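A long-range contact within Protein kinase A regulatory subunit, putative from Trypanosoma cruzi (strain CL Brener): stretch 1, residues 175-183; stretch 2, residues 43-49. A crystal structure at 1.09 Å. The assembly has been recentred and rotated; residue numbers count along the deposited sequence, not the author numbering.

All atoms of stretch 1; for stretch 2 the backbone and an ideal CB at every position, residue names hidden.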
# COMPACT_ATOMS: atom_id res chain seq x y z
N LEU A 175 2.66 -5.93 -8.00
CA LEU A 175 3.10 -6.73 -6.86
C LEU A 175 3.21 -5.88 -5.60
O LEU A 175 2.93 -6.37 -4.50
CB LEU A 175 4.42 -7.40 -7.17
CG LEU A 175 4.28 -8.48 -8.24
CD1 LEU A 175 5.64 -8.80 -8.82
CD2 LEU A 175 3.60 -9.73 -7.70
N GLN A 176 3.58 -4.60 -5.74
CA GLN A 176 3.60 -3.67 -4.61
C GLN A 176 2.20 -3.48 -4.04
O GLN A 176 2.03 -3.40 -2.81
CB GLN A 176 4.22 -2.35 -5.08
CG GLN A 176 4.23 -1.18 -4.14
CD GLN A 176 5.08 -0.09 -4.72
OE1 GLN A 176 4.66 0.65 -5.63
NE2 GLN A 176 6.30 -0.02 -4.26
N LEU A 177 1.19 -3.42 -4.89
CA LEU A 177 -0.19 -3.41 -4.42
C LEU A 177 -0.53 -4.72 -3.71
O LEU A 177 -1.12 -4.73 -2.63
CB LEU A 177 -1.13 -3.13 -5.60
CG LEU A 177 -2.61 -3.27 -5.31
CD1 LEU A 177 -3.09 -2.32 -4.23
CD2 LEU A 177 -3.38 -3.05 -6.58
N ALA A 178 -0.17 -5.85 -4.32
CA ALA A 178 -0.48 -7.15 -3.73
C ALA A 178 0.08 -7.26 -2.31
O ALA A 178 -0.54 -7.89 -1.44
CB ALA A 178 0.08 -8.29 -4.58
N ASP A 179 1.27 -6.69 -2.07
CA ASP A 179 1.90 -6.73 -0.75
C ASP A 179 0.99 -6.18 0.35
O ASP A 179 1.16 -6.53 1.51
CB ASP A 179 3.19 -5.90 -0.76
CG ASP A 179 4.37 -6.56 -1.44
OD1 ASP A 179 4.48 -7.81 -1.39
OD2 ASP A 179 5.21 -5.82 -2.01
N ALA A 180 0.08 -5.28 0.00
CA ALA A 180 -0.77 -4.57 0.96
C ALA A 180 -2.20 -5.09 0.98
O ALA A 180 -3.03 -4.54 1.72
CB ALA A 180 -0.75 -3.07 0.68
N LEU A 181 -2.53 -6.14 0.23
CA LEU A 181 -3.90 -6.62 0.13
C LEU A 181 -4.15 -7.80 1.05
O LEU A 181 -3.29 -8.65 1.28
CB LEU A 181 -4.24 -7.05 -1.30
CG LEU A 181 -4.26 -5.95 -2.35
CD1 LEU A 181 -4.48 -6.56 -3.72
CD2 LEU A 181 -5.31 -4.92 -2.06
N SER A 182 -5.38 -7.85 1.56
CA SER A 182 -5.93 -9.02 2.20
C SER A 182 -7.31 -9.26 1.61
O SER A 182 -7.79 -8.46 0.81
CB SER A 182 -6.00 -8.87 3.73
OG SER A 182 -6.88 -7.84 4.10
N SER A 183 -7.91 -10.39 1.93
CA SER A 183 -9.20 -10.74 1.35
C SER A 183 -10.30 -10.70 2.40
O SER A 183 -10.07 -11.00 3.58
CB SER A 183 -9.15 -12.13 0.72
OG SER A 183 -8.23 -12.14 -0.37
N UNK A 43 4.66 1.78 4.42
CA UNK A 43 5.38 1.05 3.39
C UNK A 43 4.83 -0.37 3.30
O UNK A 43 4.74 -1.07 4.30
CB UNK A 43 6.88 1.04 3.68
N UNK A 44 4.50 -0.79 2.08
CA UNK A 44 3.76 -2.03 1.90
C UNK A 44 4.50 -3.27 2.38
O UNK A 44 3.85 -4.30 2.61
CB UNK A 44 3.41 -2.20 0.42
N UNK A 45 5.83 -3.24 2.51
CA UNK A 45 6.55 -4.43 2.94
C UNK A 45 6.24 -4.82 4.37
O UNK A 45 6.54 -5.95 4.76
CB UNK A 45 8.06 -4.21 2.79
N UNK A 46 5.66 -3.92 5.16
CA UNK A 46 5.39 -4.14 6.57
C UNK A 46 3.89 -4.20 6.87
O UNK A 46 3.50 -4.15 8.04
CB UNK A 46 6.04 -3.03 7.40
N UNK A 47 3.07 -4.35 5.84
CA UNK A 47 1.63 -4.13 5.94
C UNK A 47 0.97 -4.97 7.02
O UNK A 47 -0.01 -4.51 7.63
CB UNK A 47 0.97 -4.43 4.59
N UNK A 48 1.38 -6.22 7.19
CA UNK A 48 0.67 -7.14 8.08
C UNK A 48 1.42 -7.41 9.38
O UNK A 48 1.06 -8.34 10.11
CB UNK A 48 0.41 -8.46 7.36
N UNK A 49 2.40 -6.59 9.72
CA UNK A 49 3.02 -6.65 11.04
C UNK A 49 2.18 -5.89 12.05
O UNK A 49 1.67 -4.80 11.77
CB UNK A 49 4.44 -6.09 11.00

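Stretch 2 packs against the helical residue Gln176, the turn from Ala178 to Leu181 and Ser182. No direct hydrogen bond joins the two stretches, so the contact depends on shape and on one bridging water.

At position 43 the CA-to-CB bond points away, and no atom of stretch 1 lies within 5.5 Å of the ideal CB; the contact sets little preference. The residue is Asn43, whose OD1 accepts a hydrogen bond from the backbone N of position 45 (2.9 Å), securing the backbone as it enters the short 3-10 segment.

Position 44 is closely hemmed in. Its CB points toward stretch 1, with the ideal CB 3.7 Å from Gln176 O, 3.9 Å from Asp179 CB and 4.3 Å from Ala180 CB. A compact apolar side chain, such as alanine, valine or isoleucine, would suit so close an approach. Val44, with chi1 in the m well, places CG2 3.6 Å from Asp179 CB and 3.5 Å from Gln176 O, while CG1 meets Ala180 CB at 3.9 Å and also lies 3.7 Å from Gln176 O. Its backbone O also takes part: a water donates to Val44 O (2.8 Å) and to Asp179 O (2.7 Å), linking the two main chains.

Position 45 directs its CB away, so many side chains could be accepted, although a long one might bend back. Leu45 does so, its CD2 coming 4.2 Å from Asp179 OD2. At position 46 CB again points away and stretch 1 offers nothing, so it sets no preference; the residue, Phe46, makes no contact with it.

Position 47 turns back toward stretch 1, its ideal CB 3.7 Å from Asp179 O and 4.0 Å from Ala180 CA. Such proximity favours a small residue: alanine, serine or perhaps cysteine. Ser47 directs its hydroxyl to its own stretch, OG donating to Val44 O (2.8 Å). This leaves OG packed 3.5 Å from Ala180 CA and 3.6 Å from Ala180 CB.

At position 48 CB points toward stretch 1 but has none of its atoms within 5.5 Å, so a long side chain is needed to reach the carbonyls of Asp179, Ala180 and Leu181. An aromatic ring or an extended polar chain could serve. Phe48 brings its ring up to this segment: CE2 lies 3.5 Å from Asp179 O, which meets the ring edge, CZ is 3.4 Å from Leu181 O, and CE1 reaches Ser182 CB at 3.8 Å.

Position 49 is out of reach, so stretch 1 sets no preference; the residue is Leu49, whose N closes the turn onto Phe46 O.

Stretch 2 43-49: NVLFSFL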
# COMPACT_ATOMS: atom_id res chain seq x y z
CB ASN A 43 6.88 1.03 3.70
CG ASN A 43 7.67 0.34 2.61
OD1 ASN A 43 7.58 -0.87 2.44
ND2 ASN A 43 8.46 1.11 1.88
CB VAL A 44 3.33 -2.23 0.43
CG1 VAL A 44 2.51 -1.06 -0.05
CG2 VAL A 44 4.53 -2.52 -0.46
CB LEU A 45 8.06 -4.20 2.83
CG LEU A 45 8.59 -4.02 1.41
CD1 LEU A 45 10.02 -3.54 1.43
CD2 LEU A 45 8.47 -5.30 0.60
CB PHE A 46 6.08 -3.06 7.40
CG PHE A 46 7.53 -2.88 7.04
CD1 PHE A 46 8.52 -3.64 7.62
CD2 PHE A 46 7.88 -1.97 6.07
CE1 PHE A 46 9.84 -3.47 7.24
CE2 PHE A 46 9.20 -1.80 5.69
CZ PHE A 46 10.17 -2.55 6.27
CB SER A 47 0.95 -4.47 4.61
OG SER A 47 1.35 -3.58 3.60
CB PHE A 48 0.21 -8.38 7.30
CG PHE A 48 -0.77 -8.03 6.21
CD1 PHE A 48 -2.10 -7.76 6.53
CD2 PHE A 48 -0.36 -7.83 4.90
CE1 PHE A 48 -3.00 -7.34 5.57
CE2 PHE A 48 -1.25 -7.42 3.93
CZ PHE A 48 -2.57 -7.18 4.26
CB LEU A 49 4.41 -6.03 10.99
CG LEU A 49 5.45 -6.76 10.15
CD1 LEU A 49 6.82 -6.14 10.40
CD2 LEU A 49 5.49 -8.25 10.42
O HOH W 1 3.45 -7.04 2.87
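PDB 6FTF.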